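Local atomic coordinates of cystalysin (Treponema denticola, PDB entry 1C7N), a protein that belongs to the class I and II aminotransferase family and carries pyridoxal-5'-phosphate in a pocket of its dimeric, two-domain fold. Residues F43-E48 / F240-M245; E51-Y56 / T274-K279; P315-P320 / I330-L335. One frame throughout, in Å; residues are numbered along the deposited sequence.

Contacts 1 and 2 are neighbours, their centres 12 Å apart, and both use helix 47-59: contact 1 takes its start and the loop leading into it, contact 2 its middle. Along the chain their segments alternate, so helix 47-59 meets first the loop after helix 237-240 and then helix 275-287. Met245 of contact 1 packs on Leu53 of contact 2, and both contacts touch the second subunit. Contact 3 comes later, at the edge of the three-stranded sheet 327-331, 367-371 and 355-356, with its centre 32 Å from contact 1 and 43 Å from contact 2. The first two thus belong to the dimer side of the subunit, while contact 3 touches no other chain.

Contact 1: residues F43-E48 / F240-M245; sequences FKNPPE and FNIAGM
Pro46 and Phe240 make the apolar part of this contact. Pro46 brings CG to the edge of the Phe240 ring, near the ring plane, 4.2 Å from Phe240 CD2. Trp291 of helix 289-313 touches both side chains. Pro46 is also the N-cap residue of helix 47-59, and this packing therefore sits right at the helix start. Next to it the amide end of Asn45 lies against the backbone carbonyls of Phe240 and Asn241, with Ile242 CG2 beside it.

The polar part centres on the Asn241 side chain. CG stands anti to the backbone N (chi1 -167°), and beyond it Asn241 ND2 ends 3.3 Å from Phe43 O. Asn241 ND2 also donates to a water at 3.1 Å, which in turn donates a weak bond to Lys44 O at 2.6 Å. The other end of the amide, Asn241 OD1, takes a weak hydrogen bond from Met41 N, just ahead of the segment, so the amide is linked to the 41-44 backbone weakly at one end and through a water at the other.

Asn241 follows helix 237-240 with positive phi (57°), in a Schellman motif, and its side chain points toward segment 43-48. The second subunit closes over the same place, where its Leu62 packs on Asn45 and its Val61 on Asn241.

All six touching residues are buried. The chemistry implies a buried join in which the Asn241 amide, partly through a water, meets backbone polar atoms, with weak bonds and one proline-phenylalanine contact beside it, bordered by the second subunit.

Contact 2: residues E51-Y56 / T274-K279; sequences EGLKKY and TTLGYK
Tyr56 lays one face of its ring over the aliphatic chain of Lys279. Lys279 CG stands 3.8 Å from the centroid of the Tyr56 ring, 18° off the normal and displaced toward the rim, a CH-pi contact. Lys279 CB lies near Tyr56 CD1 and CE1, while CD and CE pass on toward CD2 and CE2 across the ring. A bend at chi2 (65°) turns Lys279 CD across the ring; its NZ goes on to a long, weak ion pair with Glu282.

The Tyr56 ring is met at its edge as well. Leu276 CD2 comes up in the ring plane, 3.9 Å from Tyr56 CD1, and Thr275 OG1 lies 3.4 Å from Tyr56 CE1. At the phenol end a water hydrogen-bonds to Tyr56 OH at 2.9 Å and donates to Thr275 O at 2.7 Å, tying the hydroxyl to the first turn of helix 275-287. The start of that turn is capped by Thr274, whose OG1 accepts from Gly277 N at 3.2 Å.

One turn back, Leu53 adds a looser apolar contact, its CD2 4.5 Å from Leu276 CD2. No direct hydrogen bond joins the two segments; side-chain packing and the water do the work. The short helical segments run at 134° to each other, their axes 10.7 Å apart at closest approach.

Across the interface Leu276 packs on Leu276 of the second subunit, while Leu53 and Lys54 touch Leu57 of that subunit and Lys54 NZ forms a salt bridge to its Asp58. This is a helix-helix crossing within one subunit, lying beside the dimer interface, consistent with the dimers of fold-type I pyridoxal-5'-phosphate proteins.

Contact 3: residues P315-P320 / I330-L335; sequences PEIKAP and IDFRAL
Ile317 packs against Ile330 and Phe332; Ile317 CB sits 4.0 Å from Asp331 O. The CG2 branch, anti to the backbone N, touches Ile330 CG2 at 3.6 Å and stands over the middle of the Phe332 ring, 3.8 Å from its centroid and only 7° off the normal, a CH-pi contact. On the other branch CG1 is anti to the carbonyl carbon (chi1 -57°) and runs toward Phe332 CD2. At the tip, CD1 reaches Phe332 CE2 at 3.6 Å and Leu335 CG at 4.4 Å. Phe310 of helix 289-313 also packs on Ile317.

The backbones meet alongside this cluster in a single antiparallel bridge, Lys318 with Asp331, a hydrogen-bonded pair: Asp331 N gives to Lys318 O at 2.8 Å, and Lys318 N to Asp331 O at 3.2 Å. Strand 327-331 is an outermost strand of its three-stranded sheet within the chain. On one side it neighbours strand 367-371, where Ile330 is bonded to Glu368, and Lys318 pairs with the end of its other edge.

The side chain of the bridge residue Asp331 turns to its own strand end: OD1 accepts from Arg333 N in an Asx turn and also from Arg333 NE, the two donors arriving from opposite faces of the carboxylate. Arg333 NH2 completes a side-on salt bridge to Asp331 OD2 at 3.0 Å. Ala334 N donates to a water placed between Glu316 O and Asp331 O, while Ala334 CB rests against Glu316 CB and CG.

Contact 1: residues F43-E48 / F240-M245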
ATOM      1  N   PHE A  43     -12.425 -19.623   0.602  1.00 10.65           N
ATOM      2  CA  PHE A  43     -13.811 -19.358   0.238  1.00 10.86           C
ATOM      3  C   PHE A  43     -13.799 -18.195  -0.743  1.00 10.97           C
ATOM      4  O   PHE A  43     -12.916 -17.337  -0.683  1.00 11.56           O
ATOM      5  CB  PHE A  43     -14.621 -18.901   1.458  1.00 11.02           C
ATOM      6  CG  PHE A  43     -14.772 -19.937   2.538  1.00 11.07           C
ATOM      7  CD1 PHE A  43     -14.619 -19.581   3.876  1.00 11.32           C
ATOM      8  CD2 PHE A  43     -15.131 -21.246   2.231  1.00 11.38           C
ATOM      9  CE1 PHE A  43     -14.828 -20.516   4.896  1.00 10.80           C
ATOM     10  CE2 PHE A  43     -15.342 -22.183   3.240  1.00 11.88           C
ATOM     11  CZ  PHE A  43     -15.192 -21.817   4.574  1.00 10.86           C
ATOM     12  N   LYS A  44     -14.762 -18.150  -1.654  1.00 11.61           N
ATOM     13  CA  LYS A  44     -14.818 -17.002  -2.540  1.00 11.67           C
ATOM     14  C   LYS A  44     -15.262 -15.864  -1.613  1.00 11.78           C
ATOM     15  O   LYS A  44     -15.876 -16.104  -0.567  1.00 10.49           O
ATOM     16  CB  LYS A  44     -15.838 -17.214  -3.664  1.00 13.89           C
ATOM     17  CG  LYS A  44     -15.320 -18.037  -4.855  1.00 16.41           C
ATOM     18  CD  LYS A  44     -14.089 -17.378  -5.487  1.00 19.08           C
ATOM     19  CE  LYS A  44     -13.942 -17.706  -6.979  1.00 22.02           C
ATOM     20  NZ  LYS A  44     -13.750 -19.156  -7.273  1.00 23.09           N
ATOM     21  N   ASN A  45     -14.939 -14.632  -1.976  1.00 11.97           N
ATOM     22  CA  ASN A  45     -15.327 -13.484  -1.155  1.00 12.48           C
ATOM     23  C   ASN A  45     -16.846 -13.304  -1.157  1.00 12.66           C
ATOM     24  O   ASN A  45     -17.547 -13.904  -1.969  1.00 13.36           O
ATOM     25  CB  ASN A  45     -14.628 -12.233  -1.682  1.00 10.77           C
ATOM     26  CG  ASN A  45     -13.132 -12.271  -1.439  1.00 10.45           C
ATOM     27  OD1 ASN A  45     -12.667 -12.013  -0.326  1.00 12.84           O
ATOM     28  ND2 ASN A  45     -12.372 -12.616  -2.468  1.00  5.39           N
ATOM     29  N   PRO A  46     -17.373 -12.487  -0.236  1.00 13.36           N
ATOM     30  CA  PRO A  46     -18.823 -12.277  -0.189  1.00 12.96           C
ATOM     31  C   PRO A  46     -19.354 -11.794  -1.538  1.00 13.37           C
ATOM     32  O   PRO A  46     -18.765 -10.918  -2.167  1.00 11.98           O
ATOM     33  CB  PRO A  46     -18.984 -11.218   0.897  1.00 13.40           C
ATOM     34  CG  PRO A  46     -17.818 -11.475   1.794  1.00 14.31           C
ATOM     35  CD  PRO A  46     -16.695 -11.720   0.823  1.00 12.82           C
ATOM     36  N   PRO A  47     -20.475 -12.365  -2.000  1.00 13.47           N
ATOM     37  CA  PRO A  47     -21.059 -11.966  -3.285  1.00 14.43           C
ATOM     38  C   PRO A  47     -21.325 -10.457  -3.359  1.00 13.83           C
ATOM     39  O   PRO A  47     -21.077  -9.825  -4.386  1.00 13.96           O
ATOM     40  CB  PRO A  47     -22.344 -12.790  -3.351  1.00 15.77           C
ATOM     41  CG  PRO A  47     -22.003 -14.016  -2.547  1.00 15.87           C
ATOM     42  CD  PRO A  47     -21.264 -13.435  -1.368  1.00 15.21           C
ATOM     43  N   GLU A  48     -21.826  -9.884  -2.269  1.00 14.16           N
ATOM     44  CA  GLU A  48     -22.111  -8.453  -2.228  1.00 14.44           C
ATOM     45  C   GLU A  48     -20.850  -7.634  -2.504  1.00 14.53           C
ATOM     46  O   GLU A  48     -20.902  -6.621  -3.207  1.00 13.67           O
ATOM     47  CB  GLU A  48     -22.689  -8.047  -0.868  1.00 14.46           C
ATOM     48  CG  GLU A  48     -24.065  -8.632  -0.551  1.00 15.86           C
ATOM     49  CD  GLU A  48     -23.998  -9.993   0.131  1.00 15.99           C
ATOM     50  OE1 GLU A  48     -25.059 -10.489   0.561  1.00 15.30           O
ATOM     51  OE2 GLU A  48     -22.891 -10.566   0.237  1.00 16.04           O
ATOM     52  N   PHE A 240     -13.304 -10.495   6.212  1.00 10.06           N
ATOM     53  CA  PHE A 240     -13.909 -10.769   4.909  1.00 10.57           C
ATOM     54  C   PHE A 240     -12.978 -11.332   3.832  1.00 10.60           C
ATOM     55  O   PHE A 240     -13.289 -11.288   2.637  1.00  9.80           O
ATOM     56  CB  PHE A 240     -14.593  -9.497   4.403  1.00 10.71           C
ATOM     57  CG  PHE A 240     -15.609  -8.940   5.367  1.00 10.37           C
ATOM     58  CD1 PHE A 240     -15.266  -7.930   6.261  1.00 10.17           C
ATOM     59  CD2 PHE A 240     -16.907  -9.452   5.404  1.00  9.90           C
ATOM     60  CE1 PHE A 240     -16.200  -7.437   7.177  1.00  9.33           C
ATOM     61  CE2 PHE A 240     -17.846  -8.967   6.316  1.00  8.67           C
ATOM     62  CZ  PHE A 240     -17.492  -7.958   7.202  1.00  8.25           C
ATOM     63  N   ASN A 241     -11.838 -11.865   4.264  1.00  9.04           N
ATOM     64  CA  ASN A 241     -10.868 -12.467   3.352  1.00  8.56           C
ATOM     65  C   ASN A 241     -10.377 -11.510   2.262  1.00  9.01           C
ATOM     66  O   ASN A 241     -10.318 -11.875   1.080  1.00  6.85           O
ATOM     67  CB  ASN A 241     -11.490 -13.722   2.718  1.00  9.15           C
ATOM     68  CG  ASN A 241     -10.475 -14.586   1.998  1.00  8.81           C
ATOM     69  OD1 ASN A 241      -9.277 -14.512   2.261  1.00 10.25           O
ATOM     70  ND2 ASN A 241     -10.957 -15.431   1.094  1.00  8.94           N
ATOM     71  N   ILE A 242     -10.017 -10.290   2.658  1.00  9.22           N
ATOM     72  CA  ILE A 242      -9.516  -9.312   1.691  1.00  9.76           C
ATOM     73  C   ILE A 242      -8.148  -8.739   2.045  1.00  9.84           C
ATOM     74  O   ILE A 242      -7.925  -7.527   1.977  1.00  9.28           O
ATOM     75  CB  ILE A 242     -10.516  -8.146   1.474  1.00  9.24           C
ATOM     76  CG1 ILE A 242     -10.862  -7.469   2.799  1.00 10.95           C
ATOM     77  CG2 ILE A 242     -11.768  -8.667   0.783  1.00  9.72           C
ATOM     78  CD1 ILE A 242     -11.749  -6.230   2.633  1.00 11.78           C
ATOM     79  N   ALA A 243      -7.229  -9.626   2.418  1.00 10.30           N
ATOM     80  CA  ALA A 243      -5.870  -9.226   2.748  1.00 11.31           C
ATOM     81  C   ALA A 243      -5.244  -8.638   1.484  1.00 11.89           C
ATOM     82  O   ALA A 243      -4.317  -7.842   1.556  1.00 12.04           O
ATOM     83  CB  ALA A 243      -5.057 -10.438   3.220  1.00 11.18           C
ATOM     84  N   GLY A 244      -5.767  -9.044   0.328  1.00 12.93           N
ATOM     85  CA  GLY A 244      -5.258  -8.551  -0.944  1.00 14.41           C
ATOM     86  C   GLY A 244      -5.876  -7.236  -1.397  1.00 16.32           C
ATOM     87  O   GLY A 244      -5.672  -6.801  -2.538  1.00 14.84           O
ATOM     88  N   MET A 245      -6.633  -6.608  -0.501  1.00 17.87           N
ATOM     89  CA  MET A 245      -7.273  -5.328  -0.770  1.00 20.66           C
ATOM     90  C   MET A 245      -6.561  -4.217  -0.004  1.00 22.03           C
ATOM     91  O   MET A 245      -6.912  -3.039  -0.116  1.00 22.33           O
ATOM     92  CB  MET A 245      -8.749  -5.391  -0.382  1.00 22.25           C
ATOM     93  CG  MET A 245      -9.556  -6.300  -1.302  1.00 22.46           C
ATOM     94  SD  MET A 245      -9.397  -5.792  -3.027  1.00 26.59           S
ATOM     95  CE  MET A 245     -10.920  -4.886  -3.281  1.00 19.35           C
TER
HETATM   96  O   HOH W   1     -14.074 -15.332   1.193  1.00 37.13           O

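Contact 2: residues E51-Y56 / T274-K279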
ATOM      1  N   GLU A  51     -19.940  -8.098  -6.311  1.00 12.56           N
ATOM      2  CA  GLU A  51     -20.901  -7.344  -7.111  1.00 13.73           C
ATOM      3  C   GLU A  51     -20.737  -5.850  -6.832  1.00 13.66           C
ATOM      4  O   GLU A  51     -20.857  -5.021  -7.734  1.00 16.51           O
ATOM      5  CB  GLU A  51     -22.335  -7.802  -6.794  1.00 12.97           C
ATOM      6  CG  GLU A  51     -22.566  -9.274  -7.108  1.00 13.93           C
ATOM      7  CD  GLU A  51     -24.002  -9.726  -6.906  1.00 16.44           C
ATOM      8  OE1 GLU A  51     -24.269 -10.927  -7.126  1.00 17.46           O
ATOM      9  OE2 GLU A  51     -24.857  -8.892  -6.533  1.00 16.60           O
ATOM     10  N   GLY A  52     -20.442  -5.514  -5.582  1.00 13.82           N
ATOM     11  CA  GLY A  52     -20.253  -4.125  -5.209  1.00 13.30           C
ATOM     12  C   GLY A  52     -19.019  -3.522  -5.861  1.00 13.89           C
ATOM     13  O   GLY A  52     -19.052  -2.381  -6.309  1.00 13.70           O
ATOM     14  N   LEU A  53     -17.925  -4.278  -5.917  1.00 13.22           N
ATOM     15  CA  LEU A  53     -16.694  -3.784  -6.533  1.00 13.92           C
ATOM     16  C   LEU A  53     -16.875  -3.606  -8.037  1.00 14.06           C
ATOM     17  O   LEU A  53     -16.381  -2.640  -8.620  1.00 13.86           O
ATOM     18  CB  LEU A  53     -15.528  -4.739  -6.253  1.00 12.48           C
ATOM     19  CG  LEU A  53     -15.079  -4.796  -4.789  1.00 13.84           C
ATOM     20  CD1 LEU A  53     -13.979  -5.837  -4.607  1.00 13.44           C
ATOM     21  CD2 LEU A  53     -14.583  -3.427  -4.370  1.00 13.55           C
ATOM     22  N   LYS A  54     -17.584  -4.541  -8.663  1.00 13.95           N
ATOM     23  CA  LYS A  54     -17.839  -4.463 -10.092  1.00 15.19           C
ATOM     24  C   LYS A  54     -18.710  -3.240 -10.402  1.00 15.17           C
ATOM     25  O   LYS A  54     -18.479  -2.532 -11.386  1.00 14.44           O
ATOM     26  CB  LYS A  54     -18.511  -5.751 -10.566  1.00 15.23           C
ATOM     27  CG  LYS A  54     -17.570  -6.953 -10.543  1.00 17.80           C
ATOM     28  CD  LYS A  54     -18.320  -8.278 -10.507  1.00 21.71           C
ATOM     29  CE  LYS A  54     -19.208  -8.472 -11.715  1.00 22.45           C
ATOM     30  NZ  LYS A  54     -19.906  -9.788 -11.675  1.00 23.76           N
ATOM     31  N   LYS A  55     -19.706  -2.991  -9.561  1.00 14.59           N
ATOM     32  CA  LYS A  55     -20.579  -1.833  -9.741  1.00 14.73           C
ATOM     33  C   LYS A  55     -19.739  -0.560  -9.638  1.00 15.29           C
ATOM     34  O   LYS A  55     -19.890   0.364 -10.441  1.00 14.44           O
ATOM     35  CB  LYS A  55     -21.666  -1.811  -8.664  1.00 15.12           C
ATOM     36  CG  LYS A  55     -22.464  -0.505  -8.610  1.00 15.01           C
ATOM     37  CD  LYS A  55     -23.514  -0.539  -7.510  1.00 15.16           C
ATOM     38  CE  LYS A  55     -24.274   0.780  -7.428  1.00 16.10           C
ATOM     39  NZ  LYS A  55     -25.220   0.783  -6.274  1.00 17.42           N
ATOM     40  N   TYR A  56     -18.847  -0.525  -8.649  1.00 14.37           N
ATOM     41  CA  TYR A  56     -17.988   0.633  -8.429  1.00 15.64           C
ATOM     42  C   TYR A  56     -17.038   0.858  -9.604  1.00 15.37           C
ATOM     43  O   TYR A  56     -16.796   1.997 -10.006  1.00 13.84           O
ATOM     44  CB  TYR A  56     -17.172   0.453  -7.146  1.00 15.90           C
ATOM     45  CG  TYR A  56     -16.528   1.721  -6.630  1.00 17.09           C
ATOM     46  CD1 TYR A  56     -15.174   1.753  -6.302  1.00 17.60           C
ATOM     47  CD2 TYR A  56     -17.281   2.880  -6.432  1.00 17.36           C
ATOM     48  CE1 TYR A  56     -14.583   2.902  -5.785  1.00 18.50           C
ATOM     49  CE2 TYR A  56     -16.697   4.037  -5.916  1.00 18.09           C
ATOM     50  CZ  TYR A  56     -15.349   4.038  -5.593  1.00 19.47           C
ATOM     51  OH  TYR A  56     -14.768   5.163  -5.054  1.00 21.14           O
ATOM     52  N   THR A 274      -5.251   3.631  -2.556  1.00 18.74           N
ATOM     53  CA  THR A 274      -5.995   2.532  -3.164  1.00 20.18           C
ATOM     54  C   THR A 274      -7.510   2.654  -3.060  1.00 20.41           C
ATOM     55  O   THR A 274      -8.111   2.237  -2.067  1.00 21.61           O
ATOM     56  CB  THR A 274      -5.573   1.191  -2.553  1.00 22.53           C
ATOM     57  OG1 THR A 274      -6.548   0.193  -2.873  1.00 24.99           O
ATOM     58  CG2 THR A 274      -5.436   1.313  -1.048  1.00 22.79           C
ATOM     59  N   THR A 275      -8.113   3.201  -4.112  1.00 18.95           N
ATOM     60  CA  THR A 275      -9.554   3.420  -4.190  1.00 18.56           C
ATOM     61  C   THR A 275     -10.433   2.210  -3.890  1.00 18.74           C
ATOM     62  O   THR A 275     -11.454   2.334  -3.208  1.00 16.71           O
ATOM     63  CB  THR A 275      -9.949   3.949  -5.576  1.00 18.90           C
ATOM     64  OG1 THR A 275     -11.370   4.122  -5.635  1.00 18.85           O
ATOM     65  CG2 THR A 275      -9.520   2.975  -6.652  1.00 17.97           C
ATOM     66  N   LEU A 276     -10.052   1.045  -4.405  1.00 17.95           N
ATOM     67  CA  LEU A 276     -10.842  -0.158  -4.171  1.00 18.14           C
ATOM     68  C   LEU A 276     -10.731  -0.627  -2.727  1.00 18.21           C
ATOM     69  O   LEU A 276     -11.653  -1.251  -2.202  1.00 18.38           O
ATOM     70  CB  LEU A 276     -10.411  -1.270  -5.127  1.00 19.29           C
ATOM     71  CG  LEU A 276     -10.631  -0.903  -6.598  1.00 20.74           C
ATOM     72  CD1 LEU A 276     -10.116  -2.015  -7.497  1.00 20.17           C
ATOM     73  CD2 LEU A 276     -12.115  -0.645  -6.839  1.00 18.82           C
ATOM     74  N   GLY A 277      -9.603  -0.321  -2.091  1.00 17.45           N
ATOM     75  CA  GLY A 277      -9.412  -0.706  -0.706  1.00 16.07           C
ATOM     76  C   GLY A 277     -10.421   0.011   0.175  1.00 15.44           C
ATOM     77  O   GLY A 277     -11.045  -0.591   1.048  1.00 14.48           O
ATOM     78  N   TYR A 278     -10.588   1.306  -0.049  1.00 14.86           N
ATOM     79  CA  TYR A 278     -11.549   2.065   0.735  1.00 15.81           C
ATOM     80  C   TYR A 278     -12.966   1.549   0.514  1.00 15.48           C
ATOM     81  O   TYR A 278     -13.696   1.316   1.473  1.00 16.38           O
ATOM     82  CB  TYR A 278     -11.484   3.557   0.390  1.00 15.15           C
ATOM     83  CG  TYR A 278     -10.206   4.220   0.843  1.00 15.41           C
ATOM     84  CD1 TYR A 278      -9.203   4.544  -0.069  1.00 14.99           C
ATOM     85  CD2 TYR A 278      -9.981   4.494   2.191  1.00 15.58           C
ATOM     86  CE1 TYR A 278      -8.008   5.127   0.350  1.00 14.65           C
ATOM     87  CE2 TYR A 278      -8.783   5.073   2.619  1.00 15.15           C
ATOM     88  CZ  TYR A 278      -7.805   5.387   1.694  1.00 14.15           C
ATOM     89  OH  TYR A 278      -6.629   5.969   2.106  1.00 13.51           O
ATOM     90  N   LYS A 279     -13.346   1.351  -0.746  1.00 15.66           N
ATOM     91  CA  LYS A 279     -14.694   0.880  -1.078  1.00 15.22           C
ATOM     92  C   LYS A 279     -14.989  -0.534  -0.584  1.00 14.70           C
ATOM     93  O   LYS A 279     -16.111  -0.830  -0.165  1.00 11.30           O
ATOM     94  CB  LYS A 279     -14.924   0.943  -2.589  1.00 15.64           C
ATOM     95  CG  LYS A 279     -16.367   0.678  -3.002  1.00 17.23           C
ATOM     96  CD  LYS A 279     -17.296   1.767  -2.486  1.00 16.22           C
ATOM     97  CE  LYS A 279     -18.727   1.529  -2.929  1.00 17.59           C
ATOM     98  NZ  LYS A 279     -19.654   2.548  -2.366  1.00 17.75           N
TER
HETATM   99  O   HOH W   2     -12.986   4.555  -2.860  1.00 16.68           O

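Contact 3: residues P315-P320 / I330-L335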
ATOM      1  N   PRO A 315      -6.641 -40.069  19.948  1.00 16.81           N
ATOM      2  CA  PRO A 315      -6.955 -39.456  21.244  1.00 16.38           C
ATOM      3  C   PRO A 315      -5.834 -38.706  21.962  1.00 16.30           C
ATOM      4  O   PRO A 315      -6.104 -37.791  22.741  1.00 15.64           O
ATOM      5  CB  PRO A 315      -7.442 -40.643  22.079  1.00 17.13           C
ATOM      6  CG  PRO A 315      -7.974 -41.580  21.087  1.00 17.43           C
ATOM      7  CD  PRO A 315      -6.968 -41.506  19.978  1.00 17.13           C
ATOM      8  N   GLU A 316      -4.584 -39.089  21.718  1.00 16.85           N
ATOM      9  CA  GLU A 316      -3.468 -38.437  22.392  1.00 16.90           C
ATOM     10  C   GLU A 316      -3.185 -37.045  21.840  1.00 16.83           C
ATOM     11  O   GLU A 316      -2.502 -36.244  22.475  1.00 17.23           O
ATOM     12  CB  GLU A 316      -2.200 -39.304  22.317  1.00 18.90           C
ATOM     13  CG  GLU A 316      -1.496 -39.367  20.959  1.00 20.44           C
ATOM     14  CD  GLU A 316      -2.155 -40.313  19.971  1.00 22.61           C
ATOM     15  OE1 GLU A 316      -1.517 -40.621  18.940  1.00 23.02           O
ATOM     16  OE2 GLU A 316      -3.303 -40.748  20.211  1.00 24.62           O
ATOM     17  N   ILE A 317      -3.707 -36.765  20.655  1.00 16.33           N
ATOM     18  CA  ILE A 317      -3.533 -35.453  20.031  1.00 15.58           C
ATOM     19  C   ILE A 317      -4.773 -34.655  20.429  1.00 15.08           C
ATOM     20  O   ILE A 317      -5.891 -35.147  20.302  1.00 15.22           O
ATOM     21  CB  ILE A 317      -3.464 -35.586  18.503  1.00 14.91           C
ATOM     22  CG1 ILE A 317      -2.321 -36.529  18.124  1.00 14.80           C
ATOM     23  CG2 ILE A 317      -3.260 -34.214  17.867  1.00 15.09           C
ATOM     24  CD1 ILE A 317      -2.211 -36.806  16.644  1.00 15.84           C
ATOM     25  N   LYS A 318      -4.581 -33.434  20.917  1.00 16.42           N
ATOM     26  CA  LYS A 318      -5.705 -32.612  21.360  1.00 15.52           C
ATOM     27  C   LYS A 318      -5.973 -31.381  20.492  1.00 15.49           C
ATOM     28  O   LYS A 318      -5.063 -30.600  20.219  1.00 15.00           O
ATOM     29  CB  LYS A 318      -5.470 -32.151  22.800  1.00 16.97           C
ATOM     30  CG  LYS A 318      -5.135 -33.260  23.793  1.00 19.88           C
ATOM     31  CD  LYS A 318      -6.278 -34.247  23.930  1.00 21.60           C
ATOM     32  CE  LYS A 318      -6.097 -35.151  25.137  1.00 23.29           C
ATOM     33  NZ  LYS A 318      -4.817 -35.895  25.088  1.00 24.58           N
ATOM     34  N   ALA A 319      -7.227 -31.213  20.077  1.00 13.90           N
ATOM     35  CA  ALA A 319      -7.636 -30.066  19.272  1.00 14.11           C
ATOM     36  C   ALA A 319      -8.824 -29.411  19.978  1.00 14.18           C
ATOM     37  O   ALA A 319      -9.977 -29.639  19.618  1.00 14.09           O
ATOM     38  CB  ALA A 319      -8.039 -30.514  17.864  1.00 13.27           C
ATOM     39  N   PRO A 320      -8.550 -28.603  21.014  1.00 14.62           N
ATOM     40  CA  PRO A 320      -9.595 -27.913  21.779  1.00 14.36           C
ATOM     41  C   PRO A 320     -10.301 -26.847  20.948  1.00 13.99           C
ATOM     42  O   PRO A 320      -9.715 -26.272  20.027  1.00 12.95           O
ATOM     43  CB  PRO A 320      -8.820 -27.287  22.941  1.00 15.86           C
ATOM     44  CG  PRO A 320      -7.576 -28.130  23.044  1.00 18.24           C
ATOM     45  CD  PRO A 320      -7.226 -28.378  21.615  1.00 15.43           C
ATOM     46  N   ILE A 330      -3.624 -27.081  17.570  1.00 12.48           N
ATOM     47  CA  ILE A 330      -3.598 -28.518  17.817  1.00 12.36           C
ATOM     48  C   ILE A 330      -2.323 -28.962  18.521  1.00 13.08           C
ATOM     49  O   ILE A 330      -1.216 -28.715  18.048  1.00 13.50           O
ATOM     50  CB  ILE A 330      -3.731 -29.304  16.500  1.00 13.50           C
ATOM     51  CG1 ILE A 330      -4.946 -28.800  15.715  1.00 11.22           C
ATOM     52  CG2 ILE A 330      -3.910 -30.790  16.800  1.00 13.01           C
ATOM     53  CD1 ILE A 330      -5.037 -29.343  14.319  1.00 10.63           C
ATOM     54  N   ASP A 331      -2.499 -29.647  19.645  1.00 13.55           N
ATOM     55  CA  ASP A 331      -1.390 -30.136  20.456  1.00 14.32           C
ATOM     56  C   ASP A 331      -0.941 -31.539  20.040  1.00 13.69           C
ATOM     57  O   ASP A 331      -1.591 -32.530  20.372  1.00 13.07           O
ATOM     58  CB  ASP A 331      -1.821 -30.124  21.924  1.00 13.68           C
ATOM     59  CG  ASP A 331      -0.750 -30.636  22.862  1.00 15.27           C
ATOM     60  OD1 ASP A 331       0.370 -30.947  22.403  1.00 15.65           O
ATOM     61  OD2 ASP A 331      -1.037 -30.720  24.073  1.00 16.80           O
ATOM     62  N   PHE A 332       0.174 -31.615  19.315  1.00 13.46           N
ATOM     63  CA  PHE A 332       0.717 -32.894  18.852  1.00 14.96           C
ATOM     64  C   PHE A 332       1.865 -33.396  19.727  1.00 14.39           C
ATOM     65  O   PHE A 332       2.522 -34.375  19.385  1.00 15.06           O
ATOM     66  CB  PHE A 332       1.254 -32.777  17.419  1.00 15.04           C
ATOM     67  CG  PHE A 332       0.198 -32.845  16.346  1.00 15.31           C
ATOM     68  CD1 PHE A 332      -0.526 -31.714  15.986  1.00 15.62           C
ATOM     69  CD2 PHE A 332      -0.037 -34.040  15.660  1.00 15.84           C
ATOM     70  CE1 PHE A 332      -1.468 -31.770  14.952  1.00 15.76           C
ATOM     71  CE2 PHE A 332      -0.975 -34.106  14.627  1.00 16.03           C
ATOM     72  CZ  PHE A 332      -1.691 -32.967  14.272  1.00 15.71           C
ATOM     73  N   ARG A 333       2.109 -32.727  20.844  1.00 14.72           N
ATOM     74  CA  ARG A 333       3.210 -33.101  21.726  1.00 15.64           C
ATOM     75  C   ARG A 333       3.290 -34.582  22.105  1.00 15.73           C
ATOM     76  O   ARG A 333       4.383 -35.104  22.334  1.00 15.69           O
ATOM     77  CB  ARG A 333       3.179 -32.240  22.995  1.00 16.25           C
ATOM     78  CG  ARG A 333       3.701 -30.827  22.781  1.00 15.65           C
ATOM     79  CD  ARG A 333       3.608 -29.989  24.040  1.00 18.24           C
ATOM     80  NE  ARG A 333       2.220 -29.765  24.433  1.00 18.88           N
ATOM     81  CZ  ARG A 333       1.854 -29.091  25.517  1.00 20.43           C
ATOM     82  NH1 ARG A 333       2.773 -28.577  26.322  1.00 21.15           N
ATOM     83  NH2 ARG A 333       0.570 -28.921  25.790  1.00 21.22           N
ATOM     84  N   ALA A 334       2.150 -35.264  22.156  1.00 16.69           N
ATOM     85  CA  ALA A 334       2.142 -36.682  22.524  1.00 17.50           C
ATOM     86  C   ALA A 334       2.795 -37.574  21.471  1.00 18.40           C
ATOM     87  O   ALA A 334       3.052 -38.754  21.720  1.00 18.52           O
ATOM     88  CB  ALA A 334       0.716 -37.150  22.792  1.00 17.78           C
ATOM     89  N   LEU A 335       3.052 -37.018  20.290  1.00 18.29           N
ATOM     90  CA  LEU A 335       3.694 -37.783  19.228  1.00 18.29           C
ATOM     91  C   LEU A 335       5.179 -37.940  19.529  1.00 18.69           C
ATOM     92  O   LEU A 335       5.854 -38.775  18.930  1.00 18.69           O
ATOM     93  CB  LEU A 335       3.531 -37.086  17.873  1.00 20.39           C
ATOM     94  CG  LEU A 335       2.186 -37.211  17.155  1.00 20.00           C
ATOM     95  CD1 LEU A 335       2.277 -36.537  15.801  1.00 20.66           C
ATOM     96  CD2 LEU A 335       1.832 -38.676  16.981  1.00 22.28           C
TER
HETATM   97  O   HOH W   3      -0.588 -34.286  22.148  1.00  9.54           O